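Local coordinates for leucine-rich repeat protein (PDB 4ECN) that is of unknown function but, as an extracellular protein built largely of leucine-rich repeats, probably binds other proteins, at residues 15-20 against 59-64; 42-47 against 90-95; 583-588 against 603-608. One frame throughout, in Å; residues are numbered along the deposited sequence.

Contact 1: 15-20 against 59-64; sequences FKLYKS and LLLNAY
Leu-17 and Leu-61 meet through single methyl groups, with CD1 of Leu-17 3.9 Å from CD2 of Leu-61 and the two side chains crossing at about a right angle. The CB of Leu-17 is directed at the other strand. A second apolar touch joins Phe-15 and Leu-59: methyl CD1 of the leucine sits at the rim of the ring, near its plane, 4.2 Å from CE2 of Phe-15.

The one contact between polar side chains lies on the other face of the strand, where Lys-16 alternates with Phe-15 and Leu-17. Its extended chain passes the hydroxyl end of Tyr-64 at about a right angle, bringing CG of Lys-16 to 3.3 Å from OH of Tyr-64, while CE of Lys-16 is 3.7 Å from the same OH. This is contact with the aliphatic part of the lysine. The hydroxyl is hydrogen-bonded to Glu-70, and the ammonium group makes long, weak ion pairs with Glu-70 and Glu-120. CB of Tyr-64 points toward strand 10-18, and CG lies between the backbone N and the carbonyl carbon (chi1 59°), at the base of the ring whose far end meets Lys-16.

No hydrogen bond links the two segments, and their closest CA atoms, those of Phe-15 and Leu-61, are 8.8 Å apart. The spacing follows from the sheet order: strand 73-81 pairs antiparallel with both 10-18 and 54-63, so the side chains reach across an intervening strand. Strand 118-124 runs parallel to 10-18, and strand 43-49 flanks 54-63, all in the curled mixed sheet of the first DUF4458 region, a family of the transthyretin clan.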
loop_
_atom_site.group_PDB
_atom_site.type_symbol
_atom_site.label_atom_id
_atom_site.label_comp_id
_atom_site.label_asym_id
_atom_site.label_seq_id
_atom_site.Cartn_x
_atom_site.Cartn_y
_atom_site.Cartn_z
ATOM N N PHE A 15 -11.786 -52.963 8.495
ATOM C CA PHE A 15 -10.557 -52.213 8.265
ATOM C C PHE A 15 -9.606 -53.010 7.383
ATOM O O PHE A 15 -9.553 -54.240 7.453
ATOM C CB PHE A 15 -9.888 -51.832 9.598
ATOM C CG PHE A 15 -10.778 -50.977 10.473
ATOM C CD1 PHE A 15 -10.830 -49.600 10.304
ATOM C CD2 PHE A 15 -11.589 -51.554 11.440
ATOM C CE1 PHE A 15 -11.678 -48.818 11.092
ATOM C CE2 PHE A 15 -12.436 -50.773 12.222
ATOM C CZ PHE A 15 -12.474 -49.411 12.046
ATOM N N LYS A 16 -8.900 -52.286 6.516
ATOM C CA LYS A 16 -7.915 -52.808 5.577
ATOM C C LYS A 16 -6.579 -52.104 5.875
ATOM O O LYS A 16 -6.527 -50.873 5.789
ATOM C CB LYS A 16 -8.416 -52.566 4.135
ATOM C CG LYS A 16 -8.262 -53.741 3.182
ATOM C CD LYS A 16 -8.660 -53.314 1.771
ATOM C CE LYS A 16 -8.710 -54.428 0.752
ATOM N NZ LYS A 16 -9.107 -53.919 -0.590
ATOM N N LEU A 17 -5.543 -52.860 6.331
ATOM C CA LEU A 17 -4.220 -52.310 6.679
ATOM C C LEU A 17 -3.410 -52.003 5.408
ATOM O O LEU A 17 -3.253 -52.869 4.545
ATOM C CB LEU A 17 -3.435 -53.262 7.604
ATOM C CG LEU A 17 -3.830 -53.251 9.096
ATOM C CD1 LEU A 17 -3.369 -54.499 9.804
ATOM C CD2 LEU A 17 -3.274 -52.031 9.818
ATOM N N TYR A 18 -2.937 -50.755 5.289
ATOM C CA TYR A 18 -2.176 -50.270 4.143
ATOM C C TYR A 18 -0.761 -49.868 4.548
ATOM O O TYR A 18 -0.522 -49.496 5.701
ATOM C CB TYR A 18 -2.893 -49.077 3.477
ATOM C CG TYR A 18 -4.101 -49.474 2.654
ATOM C CD1 TYR A 18 -5.321 -49.759 3.260
ATOM C CD2 TYR A 18 -4.038 -49.525 1.265
ATOM C CE1 TYR A 18 -6.436 -50.134 2.510
ATOM C CE2 TYR A 18 -5.153 -49.877 0.500
ATOM C CZ TYR A 18 -6.353 -50.185 1.128
ATOM O OH TYR A 18 -7.461 -50.541 0.387
ATOM N N LYS A 19 0.176 -49.958 3.585
ATOM C CA LYS A 19 1.587 -49.602 3.743
ATOM C C LYS A 19 1.770 -48.094 3.500
ATOM O O LYS A 19 0.903 -47.469 2.880
ATOM C CB LYS A 19 2.460 -50.440 2.790
ATOM C CG LYS A 19 2.457 -51.933 3.115
ATOM C CD LYS A 19 3.267 -52.764 2.124
ATOM C CE LYS A 19 3.417 -54.195 2.592
ATOM N NZ LYS A 19 4.160 -55.032 1.609
ATOM N N SER A 20 2.879 -47.510 4.021
ATOM C CA SER A 20 3.195 -46.073 3.908
ATOM C C SER A 20 4.156 -45.784 2.715
ATOM O O SER A 20 4.083 -46.477 1.692
ATOM C CB SER A 20 3.799 -45.553 5.213
ATOM O OG SER A 20 4.953 -46.291 5.579
ATOM N N LEU A 59 -11.374 -56.357 17.452
ATOM C CA LEU A 59 -11.730 -57.155 16.271
ATOM C C LEU A 59 -10.559 -58.037 15.861
ATOM O O LEU A 59 -9.418 -57.733 16.202
ATOM C CB LEU A 59 -12.148 -56.251 15.084
ATOM C CG LEU A 59 -13.452 -55.471 15.220
ATOM C CD1 LEU A 59 -13.458 -54.268 14.317
ATOM C CD2 LEU A 59 -14.669 -56.351 14.990
ATOM N N LEU A 60 -10.833 -59.111 15.116
ATOM C CA LEU A 60 -9.797 -60.019 14.626
ATOM C C LEU A 60 -9.348 -59.625 13.211
ATOM O O LEU A 60 -10.118 -59.038 12.442
ATOM C CB LEU A 60 -10.293 -61.487 14.631
ATOM C CG LEU A 60 -10.652 -62.134 15.975
ATOM C CD1 LEU A 60 -11.723 -63.193 15.799
ATOM C CD2 LEU A 60 -9.428 -62.710 16.665
ATOM N N LEU A 61 -8.098 -59.965 12.882
ATOM C CA LEU A 61 -7.478 -59.753 11.580
ATOM C C LEU A 61 -7.554 -61.023 10.734
ATOM O O LEU A 61 -7.202 -62.110 11.203
ATOM C CB LEU A 61 -6.006 -59.323 11.753
ATOM C CG LEU A 61 -5.641 -57.836 11.684
ATOM C CD1 LEU A 61 -6.450 -57.014 12.636
ATOM C CD2 LEU A 61 -4.163 -57.626 11.978
ATOM N N ASN A 62 -8.018 -60.882 9.495
ATOM C CA ASN A 62 -8.087 -61.961 8.511
ATOM C C ASN A 62 -6.975 -61.716 7.492
ATOM O O ASN A 62 -6.874 -60.598 6.968
ATOM C CB ASN A 62 -9.482 -62.042 7.854
ATOM C CG ASN A 62 -10.637 -62.221 8.817
ATOM O OD1 ASN A 62 -10.953 -63.333 9.260
ATOM N ND2 ASN A 62 -11.328 -61.127 9.118
ATOM N N ALA A 63 -6.110 -62.715 7.241
ATOM C CA ALA A 63 -5.000 -62.513 6.311
ATOM C C ALA A 63 -5.348 -62.974 4.883
ATOM O O ALA A 63 -5.931 -64.044 4.683
ATOM C CB ALA A 63 -3.757 -63.236 6.803
ATOM N N TYR A 64 -4.986 -62.129 3.903
ATOM C CA TYR A 64 -5.138 -62.338 2.461
ATOM C C TYR A 64 -3.768 -62.064 1.774
ATOM O O TYR A 64 -2.766 -61.875 2.475
ATOM C CB TYR A 64 -6.282 -61.466 1.872
ATOM C CG TYR A 64 -6.126 -59.969 2.056
ATOM C CD1 TYR A 64 -6.606 -59.332 3.196
ATOM C CD2 TYR A 64 -5.567 -59.180 1.057
ATOM C CE1 TYR A 64 -6.479 -57.953 3.364
ATOM C CE2 TYR A 64 -5.430 -57.800 1.214
ATOM C CZ TYR A 64 -5.889 -57.190 2.371
ATOM O OH TYR A 64 -5.749 -55.835 2.550
#

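Contact 2: 42-47 against 90-95; sequences QKIKVV and YYLYDG
Gln-42 and Lys-43 both face Tyr-93 in a classic beta bulge, at one end of an antiparallel strand pair. The carbonyl O of Tyr-93 accepts a nearly straight bond from N of Gln-42 (2.8 Å, 167° at the hydrogen) and a weak one from N of Lys-43. Beyond the bulge the ladder is regular: Lys-45 and Tyr-91 form a hydrogen-bonded pair, with N of Lys-45 3.0 Å from O of Tyr-91, and Ile-44 and Leu-92 a non-hydrogen-bonded one.

The buried face carries Ile-44, Val-46, Tyr-90 and Leu-92. CG1 of Ile-44 is anti to the backbone N (chi1 -167°), and CD1 beyond it lies 3.7 Å from CD1 of Tyr-90 and 3.8 Å from CD2 of Leu-92.

On the more open face, Lys-45 lays CB near the plane of the Tyr-93 ring, at its edge, 3.8 Å from CE1 of Tyr-93, and its CE is 3.4 Å from the tyrosine OH. An alanine in place of Tyr-93 removes the ring and hydroxyl that Lys-45 lies against, and would probably open a gap on this face and leave the lysine chain less firmly placed, resting on Tyr-91. The ammonium group of Lys-43 leads away to a salt bridge with Asp-97.

Strand 43-49 is flanked on its other edge by 54-63, while 83-93 continues the sheet to 99-104, whose Leu-101 meets Tyr-90 and Leu-92.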
loop_
_atom_site.group_PDB
_atom_site.type_symbol
_atom_site.label_atom_id
_atom_site.label_comp_id
_atom_site.label_asym_id
_atom_site.label_seq_id
_atom_site.Cartn_x
_atom_site.Cartn_y
_atom_site.Cartn_z
ATOM N N GLN A 42 -2.916 -60.607 14.554
ATOM C CA GLN A 42 -4.160 -61.310 14.259
ATOM C C GLN A 42 -5.366 -60.663 15.021
ATOM O O GLN A 42 -6.444 -61.258 15.080
ATOM C CB GLN A 42 -4.025 -62.815 14.577
ATOM C CG GLN A 42 -3.563 -63.169 15.993
ATOM C CD GLN A 42 -3.552 -64.661 16.220
ATOM O OE1 GLN A 42 -3.257 -65.457 15.319
ATOM N NE2 GLN A 42 -3.874 -65.076 17.437
ATOM N N LYS A 43 -5.188 -59.421 15.535
ATOM C CA LYS A 43 -6.190 -58.600 16.246
ATOM C C LYS A 43 -5.916 -57.088 16.066
ATOM O O LYS A 43 -4.827 -56.702 15.634
ATOM C CB LYS A 43 -6.233 -58.931 17.752
ATOM C CG LYS A 43 -7.173 -60.055 18.153
ATOM C CD LYS A 43 -7.130 -60.289 19.666
ATOM C CE LYS A 43 -8.059 -61.383 20.139
ATOM N NZ LYS A 43 -7.996 -61.561 21.614
ATOM N N ILE A 44 -6.916 -56.245 16.381
ATOM C CA ILE A 44 -6.830 -54.783 16.328
ATOM C C ILE A 44 -7.879 -54.195 17.286
ATOM O O ILE A 44 -9.017 -54.681 17.349
ATOM C CB ILE A 44 -6.956 -54.182 14.891
ATOM C CG1 ILE A 44 -6.538 -52.694 14.869
ATOM C CG2 ILE A 44 -8.357 -54.414 14.264
ATOM C CD1 ILE A 44 -6.415 -52.070 13.523
ATOM N N LYS A 45 -7.483 -53.165 18.039
ATOM C CA LYS A 45 -8.380 -52.454 18.942
ATOM C C LYS A 45 -8.410 -51.016 18.459
ATOM O O LYS A 45 -7.471 -50.250 18.672
ATOM C CB LYS A 45 -7.969 -52.605 20.430
ATOM C CG LYS A 45 -8.971 -51.994 21.440
ATOM C CD LYS A 45 -8.708 -52.418 22.905
ATOM C CE LYS A 45 -7.465 -51.820 23.529
ATOM N NZ LYS A 45 -7.046 -52.546 24.761
ATOM N N VAL A 46 -9.447 -50.686 17.723
ATOM C CA VAL A 46 -9.581 -49.356 17.170
ATOM C C VAL A 46 -10.327 -48.486 18.203
ATOM O O VAL A 46 -11.459 -48.788 18.608
ATOM C CB VAL A 46 -10.262 -49.376 15.774
ATOM C CG1 VAL A 46 -10.351 -47.977 15.189
ATOM C CG2 VAL A 46 -9.518 -50.301 14.812
ATOM N N VAL A 47 -9.649 -47.424 18.643
ATOM C CA VAL A 47 -10.169 -46.449 19.598
ATOM C C VAL A 47 -10.907 -45.358 18.791
ATOM O O VAL A 47 -10.325 -44.758 17.884
ATOM C CB VAL A 47 -9.027 -45.887 20.495
ATOM C CG1 VAL A 47 -9.529 -44.791 21.432
ATOM C CG2 VAL A 47 -8.356 -47.001 21.288
ATOM N N TYR A 90 -5.112 -46.894 17.111
ATOM C CA TYR A 90 -5.357 -48.329 17.120
ATOM C C TYR A 90 -4.125 -49.106 17.576
ATOM O O TYR A 90 -2.996 -48.634 17.442
ATOM C CB TYR A 90 -5.799 -48.823 15.724
ATOM C CG TYR A 90 -4.780 -48.637 14.615
ATOM C CD1 TYR A 90 -3.816 -49.611 14.351
ATOM C CD2 TYR A 90 -4.827 -47.524 13.780
ATOM C CE1 TYR A 90 -2.887 -49.447 13.323
ATOM C CE2 TYR A 90 -3.897 -47.346 12.757
ATOM C CZ TYR A 90 -2.937 -48.315 12.524
ATOM O OH TYR A 90 -2.036 -48.142 11.504
ATOM N N TYR A 91 -4.358 -50.322 18.091
ATOM C CA TYR A 91 -3.299 -51.222 18.531
ATOM C C TYR A 91 -3.412 -52.523 17.765
ATOM O O TYR A 91 -4.525 -53.006 17.573
ATOM C CB TYR A 91 -3.334 -51.493 20.067
ATOM C CG TYR A 91 -3.539 -50.295 20.981
ATOM C CD1 TYR A 91 -4.821 -49.880 21.343
ATOM C CD2 TYR A 91 -2.456 -49.648 21.571
ATOM C CE1 TYR A 91 -5.020 -48.798 22.207
ATOM C CE2 TYR A 91 -2.643 -48.570 22.446
ATOM C CZ TYR A 91 -3.929 -48.154 22.765
ATOM O OH TYR A 91 -4.148 -47.085 23.607
ATOM N N LEU A 92 -2.285 -53.086 17.325
ATOM C CA LEU A 92 -2.259 -54.390 16.664
ATOM C C LEU A 92 -1.729 -55.419 17.684
ATOM O O LEU A 92 -0.947 -55.048 18.561
ATOM C CB LEU A 92 -1.439 -54.354 15.361
ATOM C CG LEU A 92 -2.038 -53.492 14.248
ATOM C CD1 LEU A 92 -1.041 -53.204 13.183
ATOM C CD2 LEU A 92 -3.262 -54.128 13.641
ATOM N N TYR A 93 -2.207 -56.676 17.630
ATOM C CA TYR A 93 -1.829 -57.714 18.600
ATOM C C TYR A 93 -1.450 -59.041 17.920
ATOM O O TYR A 93 -2.172 -59.486 17.029
ATOM C CB TYR A 93 -2.995 -57.964 19.579
ATOM C CG TYR A 93 -3.416 -56.763 20.403
ATOM C CD1 TYR A 93 -4.405 -55.891 19.949
ATOM C CD2 TYR A 93 -2.879 -56.537 21.667
ATOM C CE1 TYR A 93 -4.820 -54.801 20.717
ATOM C CE2 TYR A 93 -3.287 -55.455 22.446
ATOM C CZ TYR A 93 -4.254 -54.586 21.967
ATOM O OH TYR A 93 -4.653 -53.528 22.752
ATOM N N ASP A 94 -0.358 -59.701 18.378
ATOM C CA ASP A 94 0.120 -60.994 17.844
ATOM C C ASP A 94 -0.714 -62.188 18.404
ATOM O O ASP A 94 -1.770 -61.979 19.015
ATOM C CB ASP A 94 1.625 -61.196 18.173
ATOM C CG ASP A 94 1.951 -61.517 19.627
ATOM O OD1 ASP A 94 1.288 -60.951 20.531
ATOM O OD2 ASP A 94 2.873 -62.328 19.861
ATOM N N GLY A 95 -0.216 -63.413 18.190
ATOM C CA GLY A 95 -0.827 -64.645 18.685
ATOM C C GLY A 95 -0.892 -64.734 20.202
ATOM O O GLY A 95 -1.881 -65.227 20.754
#

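Contact 3: 583-588 against 603-608; sequences NKVRHL and DYNQIE
Ile-607, Gln-606 and Asn-605 bury the most surface here, each meeting Val-585 in a different way. Ile-607 lies alongside it, the two side chains pointing the same way with CG1 of Ile-607 3.8 Å from CG1 of Val-585. Its CG2, anti to the backbone N, meets CD1 of Leu-588 at 3.7 Å, that leucine crossing at about a right angle. Gln-606 contributes its backbone: N donates to O of Val-585 at 2.8 Å, while its NE2 makes a weak water-mediated link to the Asn-583 carbonyl.

Asn-605 is buried, and its carboxamide is gripped at both ends. OD1 accepts the N-H of Val-585 at 3.1 Å (160° at the hydrogen), the donor tilted 26° from the amide plane, and a weak bond from N of Asn-583. ND2 donates to the carbonyls of Leu-602 and Cys-580, fixing the amide's rotation.

The same link recurs on either side, Asn-583 OD1 accepting from Leu-560 N and Asn-629 OD1 from Ile-607 N. This is the asparagine ladder of leucine-rich repeats, which ties successive turns of the solenoid together beside their stacked aliphatic core.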
loop_
_atom_site.group_PDB
_atom_site.type_symbol
_atom_site.label_atom_id
_atom_site.label_comp_id
_atom_site.label_asym_id
_atom_site.label_seq_id
_atom_site.Cartn_x
_atom_site.Cartn_y
_atom_site.Cartn_z
ATOM N N ASN A 583 -12.022 14.319 -9.907
ATOM C CA ASN A 583 -13.401 14.428 -9.490
ATOM C C ASN A 583 -14.103 14.936 -10.717
ATOM O O ASN A 583 -13.611 14.687 -11.826
ATOM C CB ASN A 583 -13.569 15.282 -8.240
ATOM C CG ASN A 583 -13.257 14.551 -6.947
ATOM O OD1 ASN A 583 -14.150 14.238 -6.167
ATOM N ND2 ASN A 583 -11.992 14.259 -6.681
ATOM N N LYS A 584 -15.218 15.639 -10.565
ATOM C CA LYS A 584 -15.950 16.226 -11.695
ATOM C C LYS A 584 -16.304 17.668 -11.299
ATOM O O LYS A 584 -17.353 18.200 -11.696
ATOM C CB LYS A 584 -17.201 15.364 -12.071
ATOM C CG LYS A 584 -16.919 14.023 -12.802
ATOM C CD LYS A 584 -16.604 12.840 -11.874
ATOM C CE LYS A 584 -16.227 11.560 -12.597
ATOM N NZ LYS A 584 -15.787 10.489 -11.650
ATOM N N VAL A 585 -15.387 18.296 -10.502
ATOM C CA VAL A 585 -15.585 19.606 -9.882
ATOM C C VAL A 585 -15.772 20.673 -10.966
ATOM O O VAL A 585 -14.867 20.926 -11.760
ATOM C CB VAL A 585 -14.466 19.998 -8.882
ATOM C CG1 VAL A 585 -14.705 21.387 -8.303
ATOM C CG2 VAL A 585 -14.374 18.986 -7.749
ATOM N N ARG A 586 -16.973 21.287 -10.977
ATOM C CA ARG A 586 -17.336 22.367 -11.902
ATOM C C ARG A 586 -17.494 23.698 -11.139
ATOM O O ARG A 586 -17.568 24.749 -11.780
ATOM C CB ARG A 586 -18.640 22.039 -12.691
ATOM C CG ARG A 586 -19.907 21.863 -11.838
ATOM C CD ARG A 586 -21.199 21.732 -12.639
ATOM N NE ARG A 586 -22.027 20.631 -12.130
ATOM C CZ ARG A 586 -22.911 20.745 -11.146
ATOM N NH1 ARG A 586 -23.138 21.923 -10.580
ATOM N NH2 ARG A 586 -23.584 19.682 -10.728
ATOM N N HIS A 587 -17.573 23.650 -9.779
ATOM C CA HIS A 587 -17.776 24.843 -8.958
ATOM C C HIS A 587 -16.983 24.812 -7.624
ATOM O O HIS A 587 -17.249 23.974 -6.757
ATOM C CB HIS A 587 -19.277 25.011 -8.651
ATOM C CG HIS A 587 -19.580 26.193 -7.780
ATOM N ND1 HIS A 587 -19.550 27.493 -8.282
ATOM C CD2 HIS A 587 -19.874 26.241 -6.458
ATOM C CE1 HIS A 587 -19.827 28.278 -7.253
ATOM N NE2 HIS A 587 -20.027 27.574 -6.135
ATOM N N LEU A 588 -16.085 25.805 -7.443
ATOM C CA LEU A 588 -15.290 25.999 -6.221
ATOM C C LEU A 588 -15.895 27.031 -5.273
ATOM O O LEU A 588 -16.513 28.008 -5.708
ATOM C CB LEU A 588 -13.860 26.470 -6.550
ATOM C CG LEU A 588 -12.928 25.542 -7.306
ATOM C CD1 LEU A 588 -11.625 26.224 -7.565
ATOM C CD2 LEU A 588 -12.672 24.281 -6.556
ATOM N N ASP A 603 -5.999 19.088 -9.930
ATOM C CA ASP A 603 -5.854 18.544 -11.283
ATOM C C ASP A 603 -6.985 17.606 -11.686
ATOM O O ASP A 603 -7.601 16.967 -10.840
ATOM C CB ASP A 603 -4.540 17.790 -11.420
ATOM C CG ASP A 603 -3.356 18.520 -10.836
ATOM O OD1 ASP A 603 -3.155 18.425 -9.606
ATOM O OD2 ASP A 603 -2.616 19.168 -11.610
ATOM N N TYR A 604 -7.248 17.531 -12.994
ATOM C CA TYR A 604 -8.261 16.680 -13.621
ATOM C C TYR A 604 -9.644 16.893 -13.022
ATOM O O TYR A 604 -10.153 16.042 -12.297
ATOM C CB TYR A 604 -7.885 15.196 -13.544
ATOM C CG TYR A 604 -6.678 14.835 -14.385
ATOM C CD1 TYR A 604 -5.387 14.908 -13.862
ATOM C CD2 TYR A 604 -6.824 14.427 -15.706
ATOM C CE1 TYR A 604 -4.272 14.579 -14.633
ATOM C CE2 TYR A 604 -5.715 14.103 -16.491
ATOM C CZ TYR A 604 -4.440 14.176 -15.948
ATOM O OH TYR A 604 -3.345 13.833 -16.711
ATOM N N ASN A 605 -10.266 18.030 -13.366
ATOM C CA ASN A 605 -11.641 18.402 -13.006
ATOM C C ASN A 605 -12.231 19.255 -14.157
ATOM O O ASN A 605 -11.786 19.124 -15.300
ATOM C CB ASN A 605 -11.686 19.125 -11.658
ATOM C CG ASN A 605 -11.494 18.239 -10.458
ATOM O OD1 ASN A 605 -12.383 17.487 -10.069
ATOM N ND2 ASN A 605 -10.395 18.415 -9.756
ATOM N N GLN A 606 -13.198 20.130 -13.867
ATOM C CA GLN A 606 -13.824 20.994 -14.868
ATOM C C GLN A 606 -14.001 22.413 -14.291
ATOM O O GLN A 606 -15.058 23.030 -14.437
ATOM C CB GLN A 606 -15.166 20.385 -15.320
ATOM C CG GLN A 606 -15.004 19.284 -16.366
ATOM C CD GLN A 606 -15.862 18.089 -16.066
ATOM O OE1 GLN A 606 -17.101 18.182 -15.904
ATOM N NE2 GLN A 606 -15.209 16.927 -16.019
ATOM N N ILE A 607 -12.958 22.916 -13.634
ATOM C CA ILE A 607 -12.948 24.230 -12.996
ATOM C C ILE A 607 -12.628 25.268 -14.068
ATOM O O ILE A 607 -11.682 25.075 -14.830
ATOM C CB ILE A 607 -11.937 24.222 -11.810
ATOM C CG1 ILE A 607 -12.366 23.158 -10.761
ATOM C CG2 ILE A 607 -11.780 25.609 -11.184
ATOM C CD1 ILE A 607 -11.246 22.472 -9.980
ATOM N N GLU A 608 -13.454 26.336 -14.154
ATOM C CA GLU A 608 -13.330 27.428 -15.136
ATOM C C GLU A 608 -12.630 28.636 -14.541
ATOM O O GLU A 608 -11.926 29.360 -15.262
ATOM C CB GLU A 608 -14.714 27.864 -15.661
ATOM C CG GLU A 608 -15.564 26.776 -16.307
ATOM C CD GLU A 608 -16.924 27.242 -16.795
ATOM O OE1 GLU A 608 -16.970 28.175 -17.630
ATOM O OE2 GLU A 608 -17.942 26.661 -16.354
HETATM O O HOH W 1 -12.954 15.551 -14.964
#

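How the contacts relate
Contacts 1 and 2 belong to one sheet in the DUF4458 region, of the transthyretin clan, their centres 10 Å apart; strands 43-49 and 54-63 are neighbours, and Leu-61 packs on Ile-44 between the two contacts. Contact 2 is direct strand pairing with a backbone ladder, whereas contact 1 reaches across a strand by side chains alone. Both mix buried apolar residues with a partly exposed face bearing lysine and tyrosine. Contact 3, about 79 and 82 Å from them between centres, joins loops of the repeat solenoid on the opposite side of the chain's centre. There a buried asparagine amide joins a backbone bond in linking the two segments, where contact 2 relies on its ladder.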